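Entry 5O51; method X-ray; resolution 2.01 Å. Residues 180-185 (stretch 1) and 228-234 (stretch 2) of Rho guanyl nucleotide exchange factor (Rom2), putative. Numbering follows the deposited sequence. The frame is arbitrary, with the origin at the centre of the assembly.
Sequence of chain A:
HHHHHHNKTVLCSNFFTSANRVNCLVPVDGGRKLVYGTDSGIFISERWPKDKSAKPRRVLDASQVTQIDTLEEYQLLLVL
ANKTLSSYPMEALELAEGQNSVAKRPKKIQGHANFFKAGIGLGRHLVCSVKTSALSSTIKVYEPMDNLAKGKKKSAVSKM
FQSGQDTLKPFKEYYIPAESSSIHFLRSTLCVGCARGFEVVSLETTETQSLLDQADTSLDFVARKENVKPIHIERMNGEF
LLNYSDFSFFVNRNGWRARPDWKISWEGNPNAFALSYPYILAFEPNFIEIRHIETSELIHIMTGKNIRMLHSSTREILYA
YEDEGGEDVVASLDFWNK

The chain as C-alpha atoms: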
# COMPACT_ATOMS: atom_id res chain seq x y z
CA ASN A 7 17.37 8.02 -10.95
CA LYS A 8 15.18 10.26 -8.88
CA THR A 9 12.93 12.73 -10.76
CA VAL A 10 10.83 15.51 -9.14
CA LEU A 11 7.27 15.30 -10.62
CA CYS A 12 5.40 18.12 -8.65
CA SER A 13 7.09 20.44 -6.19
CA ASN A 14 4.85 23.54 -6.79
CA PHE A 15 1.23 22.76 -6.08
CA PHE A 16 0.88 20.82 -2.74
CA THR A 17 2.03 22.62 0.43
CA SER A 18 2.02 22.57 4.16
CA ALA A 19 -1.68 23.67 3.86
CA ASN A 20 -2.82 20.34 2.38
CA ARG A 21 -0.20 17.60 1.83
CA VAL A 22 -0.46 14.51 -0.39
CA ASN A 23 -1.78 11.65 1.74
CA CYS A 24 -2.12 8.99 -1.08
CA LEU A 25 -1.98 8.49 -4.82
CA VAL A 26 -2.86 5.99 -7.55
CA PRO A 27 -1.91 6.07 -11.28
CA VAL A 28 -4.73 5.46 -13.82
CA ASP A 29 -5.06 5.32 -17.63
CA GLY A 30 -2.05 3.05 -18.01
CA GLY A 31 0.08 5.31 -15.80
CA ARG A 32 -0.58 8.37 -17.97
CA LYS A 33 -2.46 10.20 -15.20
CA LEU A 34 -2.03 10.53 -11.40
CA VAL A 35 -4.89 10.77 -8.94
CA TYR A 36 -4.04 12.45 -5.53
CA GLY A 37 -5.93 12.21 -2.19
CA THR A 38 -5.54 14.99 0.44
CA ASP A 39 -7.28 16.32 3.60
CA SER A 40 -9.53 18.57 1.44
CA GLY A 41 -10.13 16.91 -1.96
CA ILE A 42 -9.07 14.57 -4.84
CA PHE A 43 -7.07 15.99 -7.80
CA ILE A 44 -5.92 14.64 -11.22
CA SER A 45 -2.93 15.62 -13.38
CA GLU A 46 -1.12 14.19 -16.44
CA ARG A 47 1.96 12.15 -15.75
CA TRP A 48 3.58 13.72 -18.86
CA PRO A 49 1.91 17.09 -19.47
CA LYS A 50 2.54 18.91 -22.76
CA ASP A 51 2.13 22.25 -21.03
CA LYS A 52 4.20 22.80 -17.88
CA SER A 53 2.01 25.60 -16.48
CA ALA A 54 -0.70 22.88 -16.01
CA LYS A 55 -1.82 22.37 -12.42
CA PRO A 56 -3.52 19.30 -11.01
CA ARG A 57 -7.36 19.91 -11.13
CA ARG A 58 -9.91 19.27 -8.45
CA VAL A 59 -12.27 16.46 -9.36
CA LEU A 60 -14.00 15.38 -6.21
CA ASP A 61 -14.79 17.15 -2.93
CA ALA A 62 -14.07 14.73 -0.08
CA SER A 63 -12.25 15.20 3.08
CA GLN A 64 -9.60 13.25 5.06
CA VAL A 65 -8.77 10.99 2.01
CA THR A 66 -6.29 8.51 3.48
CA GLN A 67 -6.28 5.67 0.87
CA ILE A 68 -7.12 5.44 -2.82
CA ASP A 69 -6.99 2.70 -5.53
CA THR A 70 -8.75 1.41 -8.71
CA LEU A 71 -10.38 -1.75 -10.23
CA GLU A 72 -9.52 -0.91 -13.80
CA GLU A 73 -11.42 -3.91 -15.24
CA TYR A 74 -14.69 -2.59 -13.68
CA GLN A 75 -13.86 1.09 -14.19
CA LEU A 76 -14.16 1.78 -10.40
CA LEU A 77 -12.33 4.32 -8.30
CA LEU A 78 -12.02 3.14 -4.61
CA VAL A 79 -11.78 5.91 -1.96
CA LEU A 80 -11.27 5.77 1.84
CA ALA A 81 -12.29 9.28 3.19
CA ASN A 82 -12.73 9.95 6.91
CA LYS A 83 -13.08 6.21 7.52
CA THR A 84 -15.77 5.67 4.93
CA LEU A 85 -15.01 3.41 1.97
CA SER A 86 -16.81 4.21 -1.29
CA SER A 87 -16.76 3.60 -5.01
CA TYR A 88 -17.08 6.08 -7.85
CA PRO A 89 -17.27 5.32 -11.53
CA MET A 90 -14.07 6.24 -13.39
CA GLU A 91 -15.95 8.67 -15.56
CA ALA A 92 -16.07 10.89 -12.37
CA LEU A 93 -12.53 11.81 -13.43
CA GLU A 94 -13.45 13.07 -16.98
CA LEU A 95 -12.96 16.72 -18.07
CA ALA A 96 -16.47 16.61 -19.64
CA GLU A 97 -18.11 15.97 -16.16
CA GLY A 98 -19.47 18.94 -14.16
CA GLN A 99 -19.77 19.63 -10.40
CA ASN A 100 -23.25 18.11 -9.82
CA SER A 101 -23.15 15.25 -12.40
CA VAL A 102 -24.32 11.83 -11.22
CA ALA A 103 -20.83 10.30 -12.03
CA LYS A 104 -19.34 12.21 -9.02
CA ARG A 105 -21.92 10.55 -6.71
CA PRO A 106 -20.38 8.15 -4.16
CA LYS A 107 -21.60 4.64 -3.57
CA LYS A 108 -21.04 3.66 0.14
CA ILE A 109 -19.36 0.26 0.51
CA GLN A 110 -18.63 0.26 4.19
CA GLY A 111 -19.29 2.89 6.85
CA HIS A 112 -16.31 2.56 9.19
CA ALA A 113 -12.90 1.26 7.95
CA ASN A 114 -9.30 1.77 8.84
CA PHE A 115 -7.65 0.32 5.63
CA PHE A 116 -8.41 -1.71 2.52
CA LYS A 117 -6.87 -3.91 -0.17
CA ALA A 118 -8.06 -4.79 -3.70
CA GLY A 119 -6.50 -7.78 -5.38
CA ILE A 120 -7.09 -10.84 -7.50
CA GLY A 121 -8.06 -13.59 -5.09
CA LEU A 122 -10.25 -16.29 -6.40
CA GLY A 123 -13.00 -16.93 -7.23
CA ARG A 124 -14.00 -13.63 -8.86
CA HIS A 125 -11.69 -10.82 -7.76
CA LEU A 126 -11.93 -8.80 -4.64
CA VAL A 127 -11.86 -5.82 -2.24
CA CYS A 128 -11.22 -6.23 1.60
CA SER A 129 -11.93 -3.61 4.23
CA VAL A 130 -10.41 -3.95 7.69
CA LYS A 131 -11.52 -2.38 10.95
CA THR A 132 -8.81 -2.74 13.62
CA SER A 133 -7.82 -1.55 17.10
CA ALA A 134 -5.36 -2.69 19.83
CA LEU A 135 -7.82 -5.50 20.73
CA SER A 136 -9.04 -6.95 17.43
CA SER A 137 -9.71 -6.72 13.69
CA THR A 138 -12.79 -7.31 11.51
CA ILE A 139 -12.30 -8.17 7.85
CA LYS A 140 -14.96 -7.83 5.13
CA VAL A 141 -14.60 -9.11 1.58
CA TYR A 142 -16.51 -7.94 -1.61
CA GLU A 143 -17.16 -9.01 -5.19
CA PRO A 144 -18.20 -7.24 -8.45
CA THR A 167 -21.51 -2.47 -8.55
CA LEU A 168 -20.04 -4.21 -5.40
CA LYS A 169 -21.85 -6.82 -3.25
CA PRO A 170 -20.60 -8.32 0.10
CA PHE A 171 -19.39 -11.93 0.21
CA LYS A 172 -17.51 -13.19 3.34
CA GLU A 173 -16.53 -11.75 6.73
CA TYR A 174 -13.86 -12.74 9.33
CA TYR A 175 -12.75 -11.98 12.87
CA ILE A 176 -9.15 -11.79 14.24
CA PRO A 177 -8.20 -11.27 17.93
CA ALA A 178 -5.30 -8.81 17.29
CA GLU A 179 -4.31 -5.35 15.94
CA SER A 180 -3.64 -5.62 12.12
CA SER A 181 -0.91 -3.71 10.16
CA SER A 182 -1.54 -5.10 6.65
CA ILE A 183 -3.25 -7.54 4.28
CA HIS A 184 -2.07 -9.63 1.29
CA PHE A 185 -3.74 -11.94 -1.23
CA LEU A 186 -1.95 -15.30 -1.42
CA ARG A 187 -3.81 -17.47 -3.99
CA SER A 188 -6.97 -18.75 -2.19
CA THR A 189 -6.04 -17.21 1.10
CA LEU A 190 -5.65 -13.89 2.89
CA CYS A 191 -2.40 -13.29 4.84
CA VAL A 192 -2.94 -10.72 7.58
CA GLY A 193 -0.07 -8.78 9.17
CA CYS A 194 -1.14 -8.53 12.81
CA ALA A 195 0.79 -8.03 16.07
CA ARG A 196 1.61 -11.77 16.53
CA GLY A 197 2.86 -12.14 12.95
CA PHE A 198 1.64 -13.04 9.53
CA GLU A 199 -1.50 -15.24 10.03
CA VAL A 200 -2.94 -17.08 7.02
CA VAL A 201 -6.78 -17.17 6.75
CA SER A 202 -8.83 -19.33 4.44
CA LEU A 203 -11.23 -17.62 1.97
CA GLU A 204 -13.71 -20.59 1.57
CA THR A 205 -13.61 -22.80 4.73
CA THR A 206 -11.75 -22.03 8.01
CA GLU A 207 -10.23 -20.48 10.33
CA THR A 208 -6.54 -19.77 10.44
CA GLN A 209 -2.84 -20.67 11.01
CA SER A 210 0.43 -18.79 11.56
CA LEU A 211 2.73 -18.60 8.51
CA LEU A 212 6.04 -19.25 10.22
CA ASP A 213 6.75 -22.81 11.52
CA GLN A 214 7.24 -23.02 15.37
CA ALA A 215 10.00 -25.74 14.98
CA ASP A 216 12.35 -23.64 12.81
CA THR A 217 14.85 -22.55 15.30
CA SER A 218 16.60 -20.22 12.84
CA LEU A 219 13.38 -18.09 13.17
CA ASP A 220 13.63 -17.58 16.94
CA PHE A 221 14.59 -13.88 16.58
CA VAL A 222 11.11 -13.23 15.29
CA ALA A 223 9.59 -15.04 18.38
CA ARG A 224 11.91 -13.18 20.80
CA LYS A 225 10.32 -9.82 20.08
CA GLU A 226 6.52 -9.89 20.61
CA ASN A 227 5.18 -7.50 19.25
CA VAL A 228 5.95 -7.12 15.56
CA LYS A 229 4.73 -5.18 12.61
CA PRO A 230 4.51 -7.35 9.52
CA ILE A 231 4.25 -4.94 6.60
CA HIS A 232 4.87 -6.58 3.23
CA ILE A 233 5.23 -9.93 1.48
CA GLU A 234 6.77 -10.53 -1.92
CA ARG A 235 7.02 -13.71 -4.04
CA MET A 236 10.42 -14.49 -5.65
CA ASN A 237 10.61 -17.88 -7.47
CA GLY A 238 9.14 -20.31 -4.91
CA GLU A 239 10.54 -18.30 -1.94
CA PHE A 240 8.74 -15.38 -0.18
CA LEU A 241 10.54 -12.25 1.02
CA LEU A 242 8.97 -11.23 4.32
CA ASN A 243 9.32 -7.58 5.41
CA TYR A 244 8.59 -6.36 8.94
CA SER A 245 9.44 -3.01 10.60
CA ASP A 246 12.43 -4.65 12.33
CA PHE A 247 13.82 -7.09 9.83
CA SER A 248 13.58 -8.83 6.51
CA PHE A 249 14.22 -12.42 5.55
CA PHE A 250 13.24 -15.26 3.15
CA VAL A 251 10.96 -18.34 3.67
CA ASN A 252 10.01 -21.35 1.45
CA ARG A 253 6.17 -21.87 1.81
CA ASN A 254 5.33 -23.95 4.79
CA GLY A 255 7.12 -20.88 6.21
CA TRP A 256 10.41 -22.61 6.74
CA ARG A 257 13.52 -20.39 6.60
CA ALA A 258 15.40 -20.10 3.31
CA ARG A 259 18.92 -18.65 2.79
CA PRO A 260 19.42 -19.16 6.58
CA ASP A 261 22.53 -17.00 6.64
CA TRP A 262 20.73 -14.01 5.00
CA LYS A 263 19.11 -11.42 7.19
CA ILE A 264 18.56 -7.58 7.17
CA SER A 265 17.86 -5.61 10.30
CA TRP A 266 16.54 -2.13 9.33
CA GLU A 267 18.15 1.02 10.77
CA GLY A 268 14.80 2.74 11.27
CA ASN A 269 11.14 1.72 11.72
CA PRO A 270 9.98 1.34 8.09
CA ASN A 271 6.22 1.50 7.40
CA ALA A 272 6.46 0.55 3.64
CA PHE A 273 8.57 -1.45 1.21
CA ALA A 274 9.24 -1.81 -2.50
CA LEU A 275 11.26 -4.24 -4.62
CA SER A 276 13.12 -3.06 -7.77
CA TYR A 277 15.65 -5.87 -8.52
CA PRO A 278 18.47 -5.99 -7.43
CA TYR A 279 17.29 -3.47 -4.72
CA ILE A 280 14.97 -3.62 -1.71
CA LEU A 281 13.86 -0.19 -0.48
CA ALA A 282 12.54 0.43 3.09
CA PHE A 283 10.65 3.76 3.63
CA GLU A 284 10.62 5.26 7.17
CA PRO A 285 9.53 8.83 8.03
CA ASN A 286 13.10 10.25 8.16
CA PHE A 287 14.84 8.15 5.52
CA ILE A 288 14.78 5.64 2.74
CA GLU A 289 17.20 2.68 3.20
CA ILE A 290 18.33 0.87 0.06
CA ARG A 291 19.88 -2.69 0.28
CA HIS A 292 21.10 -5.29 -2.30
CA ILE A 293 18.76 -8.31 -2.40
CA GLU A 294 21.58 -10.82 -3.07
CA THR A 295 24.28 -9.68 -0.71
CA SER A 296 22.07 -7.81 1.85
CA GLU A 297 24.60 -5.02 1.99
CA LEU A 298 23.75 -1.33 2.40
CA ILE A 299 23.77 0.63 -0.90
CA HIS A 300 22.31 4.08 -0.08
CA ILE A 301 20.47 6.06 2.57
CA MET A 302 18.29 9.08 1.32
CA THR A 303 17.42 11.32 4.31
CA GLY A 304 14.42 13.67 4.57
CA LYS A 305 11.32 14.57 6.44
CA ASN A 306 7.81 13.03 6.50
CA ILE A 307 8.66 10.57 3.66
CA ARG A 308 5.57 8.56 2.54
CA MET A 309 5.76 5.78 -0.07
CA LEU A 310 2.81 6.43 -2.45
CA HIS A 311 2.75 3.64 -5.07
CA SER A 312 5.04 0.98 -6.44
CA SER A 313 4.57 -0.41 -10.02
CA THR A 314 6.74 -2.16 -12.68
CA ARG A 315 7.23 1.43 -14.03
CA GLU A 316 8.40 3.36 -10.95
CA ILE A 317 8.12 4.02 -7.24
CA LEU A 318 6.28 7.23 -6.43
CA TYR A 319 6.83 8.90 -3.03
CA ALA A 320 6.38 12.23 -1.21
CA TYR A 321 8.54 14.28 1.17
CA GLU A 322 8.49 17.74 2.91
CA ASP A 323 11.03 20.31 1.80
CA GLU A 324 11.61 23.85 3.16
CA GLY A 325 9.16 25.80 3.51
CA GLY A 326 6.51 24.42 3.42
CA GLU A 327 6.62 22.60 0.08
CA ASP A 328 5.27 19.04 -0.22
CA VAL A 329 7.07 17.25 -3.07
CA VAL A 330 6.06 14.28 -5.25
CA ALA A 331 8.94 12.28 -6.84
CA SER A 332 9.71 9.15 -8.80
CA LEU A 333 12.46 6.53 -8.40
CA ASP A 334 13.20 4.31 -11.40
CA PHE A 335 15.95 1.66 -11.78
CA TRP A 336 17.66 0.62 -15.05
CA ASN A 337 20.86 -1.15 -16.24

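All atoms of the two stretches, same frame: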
# COMPACT_ATOMS: atom_id res chain seq x y z
N SER A 180 -4.17 -5.31 13.47
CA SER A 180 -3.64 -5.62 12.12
C SER A 180 -2.96 -4.44 11.43
O SER A 180 -3.57 -3.38 11.32
CB SER A 180 -4.74 -6.12 11.21
OG SER A 180 -5.20 -7.36 11.66
N SER A 181 -1.71 -4.65 10.99
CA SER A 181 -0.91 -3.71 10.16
C SER A 181 -1.24 -3.77 8.66
O SER A 181 -1.29 -2.75 8.02
CB SER A 181 0.59 -4.00 10.27
OG SER A 181 1.08 -3.94 11.59
N SER A 182 -1.46 -4.96 8.10
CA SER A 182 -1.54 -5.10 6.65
C SER A 182 -2.31 -6.33 6.16
O SER A 182 -2.57 -7.25 6.90
CB SER A 182 -0.13 -5.19 6.12
OG SER A 182 0.54 -6.34 6.60
N ILE A 183 -2.60 -6.37 4.88
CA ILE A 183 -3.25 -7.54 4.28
C ILE A 183 -2.80 -7.87 2.85
O ILE A 183 -2.63 -7.02 2.02
CB ILE A 183 -4.80 -7.39 4.40
CG1 ILE A 183 -5.48 -8.74 4.35
CG2 ILE A 183 -5.36 -6.45 3.33
CD1 ILE A 183 -6.90 -8.69 4.86
N HIS A 184 -2.64 -9.15 2.56
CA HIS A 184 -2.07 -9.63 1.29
C HIS A 184 -2.88 -10.80 0.75
O HIS A 184 -3.36 -11.65 1.52
CB HIS A 184 -0.58 -10.05 1.49
CG HIS A 184 0.25 -8.95 2.08
ND1 HIS A 184 0.90 -8.01 1.31
CD2 HIS A 184 0.43 -8.57 3.37
CE1 HIS A 184 1.47 -7.12 2.09
NE2 HIS A 184 1.19 -7.43 3.35
N PHE A 185 -3.09 -10.81 -0.55
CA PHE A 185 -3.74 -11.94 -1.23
C PHE A 185 -2.68 -12.94 -1.59
O PHE A 185 -1.75 -12.58 -2.31
CB PHE A 185 -4.41 -11.44 -2.49
CG PHE A 185 -5.64 -10.62 -2.21
CD1 PHE A 185 -6.85 -11.25 -1.88
CD2 PHE A 185 -5.58 -9.23 -2.23
CE1 PHE A 185 -7.99 -10.49 -1.64
CE2 PHE A 185 -6.70 -8.47 -1.98
CZ PHE A 185 -7.91 -9.10 -1.68
N VAL A 228 5.35 -7.40 16.86
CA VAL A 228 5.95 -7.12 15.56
C VAL A 228 4.98 -6.38 14.65
O VAL A 228 3.73 -6.35 14.84
CB VAL A 228 6.46 -8.42 14.86
CG1 VAL A 228 7.61 -9.04 15.62
CG2 VAL A 228 5.36 -9.45 14.69
N LYS A 229 5.56 -5.80 13.61
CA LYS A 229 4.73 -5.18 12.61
C LYS A 229 5.11 -5.80 11.29
O LYS A 229 6.15 -5.42 10.73
CB LYS A 229 4.89 -3.69 12.59
CG LYS A 229 4.79 -3.00 13.92
CD LYS A 229 4.70 -1.49 13.70
CE LYS A 229 4.93 -0.70 14.97
NZ LYS A 229 3.86 -1.01 15.97
N PRO A 230 4.32 -6.78 10.82
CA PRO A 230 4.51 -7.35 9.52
C PRO A 230 3.87 -6.40 8.51
O PRO A 230 2.69 -6.06 8.64
CB PRO A 230 3.72 -8.66 9.56
CG PRO A 230 3.25 -8.80 10.98
CD PRO A 230 3.17 -7.42 11.50
N ILE A 231 4.65 -6.02 7.51
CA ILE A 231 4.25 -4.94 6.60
C ILE A 231 4.04 -5.46 5.19
O ILE A 231 3.10 -5.06 4.56
CB ILE A 231 5.33 -3.86 6.58
CG1 ILE A 231 5.66 -3.33 8.00
CG2 ILE A 231 4.96 -2.80 5.58
CD1 ILE A 231 4.51 -2.72 8.75
N HIS A 232 4.92 -6.30 4.67
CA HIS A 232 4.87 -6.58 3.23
C HIS A 232 5.47 -7.94 2.92
O HIS A 232 6.53 -8.31 3.49
CB HIS A 232 5.60 -5.47 2.45
CG HIS A 232 5.70 -5.70 0.98
ND1 HIS A 232 4.61 -5.60 0.13
CD2 HIS A 232 6.75 -6.05 0.19
CE1 HIS A 232 4.99 -5.87 -1.10
NE2 HIS A 232 6.28 -6.15 -1.09
N ILE A 233 4.85 -8.59 1.93
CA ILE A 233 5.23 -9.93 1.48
C ILE A 233 5.41 -9.92 -0.02
O ILE A 233 4.56 -9.40 -0.74
CB ILE A 233 4.13 -10.97 1.67
CG1 ILE A 233 3.69 -11.05 3.08
CG2 ILE A 233 4.63 -12.37 1.24
CD1 ILE A 233 2.41 -11.86 3.24
N GLU A 234 6.48 -10.52 -0.50
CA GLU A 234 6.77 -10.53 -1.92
C GLU A 234 7.23 -11.92 -2.37
O GLU A 234 8.13 -12.51 -1.78
CB GLU A 234 7.88 -9.52 -2.18
CG GLU A 234 8.19 -9.32 -3.65
CD GLU A 234 7.72 -8.00 -4.28
OE1 GLU A 234 7.03 -7.13 -3.66
OE2 GLU A 234 8.08 -7.86 -5.47

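Strand 180-185 runs beside strand 230-234 in nearly the same direction, with 14° between the two axes and a closest approach of 5.9 Å. No backbone-to-backbone hydrogen bond links the two stretches; the polar contacts between them are made by side chains of the first strand reaching carbonyl groups of the second. The contact is small, burying 293 Å² over both sides.

S180 takes no part. Its CA-to-CB bond points away from the second stretch, and its hydroxyl is hydrogen-bonded elsewhere in the structure.

S181 is the first residue to touch the other stretch, and its CA-to-CB bond points toward it. CB lies 3.4 Å from the carbonyl O of P230, while OG packs against aliphatic carbon, 3.9 Å from CB of K229 and 4.1 Å from CD of P230. K229 contributes only the base of its side chain, since its end leads away. I231 starts from a CA-to-CB bond directed away, yet the end of its side chain comes nearer, bringing CD1 to 4.4 Å from CB of S181.

S182 also points toward the second stretch. With chi1 in the p well, its OG donates a hydrogen bond to the carbonyl O of P230 at 3.0 Å. This is the shortest contact between the stretches, and it ties a side chain directly to the neighbouring backbone. The same OG accepts a weak hydrogen bond from NE2 of H184, at 3.5 Å, so the serine links the P230 carbonyl to the histidine two residues farther on.

I183 turns its side chain away and makes no contact, whereas H184 points toward the second stretch and has the largest area covered by it. The m rotamer carries the imidazole across the gap, where NE2 donates a weak hydrogen bond to the carbonyl O of I231: the distance is 3.3 Å and the angle at the hydrogen is 135°. This oxygen sits at the ring edge, near the ring plane. The face is occupied by I233, whose CG1 lies 4.2 Å from the ring centroid and 15° off the ring normal, a CH-pi arrangement; its backbone N is also over a face, 3.7 Å from CE1 of H184. H232 meets the ring obliquely, with the two imidazole planes at 69° and CE1 of H184 3.6 Å from CA of H232. The H232 side chain instead serves its own strand, donating from NE2 to OE1 of E234 at 2.9 Å.

F185, the last residue of the stretch, lies out of reach.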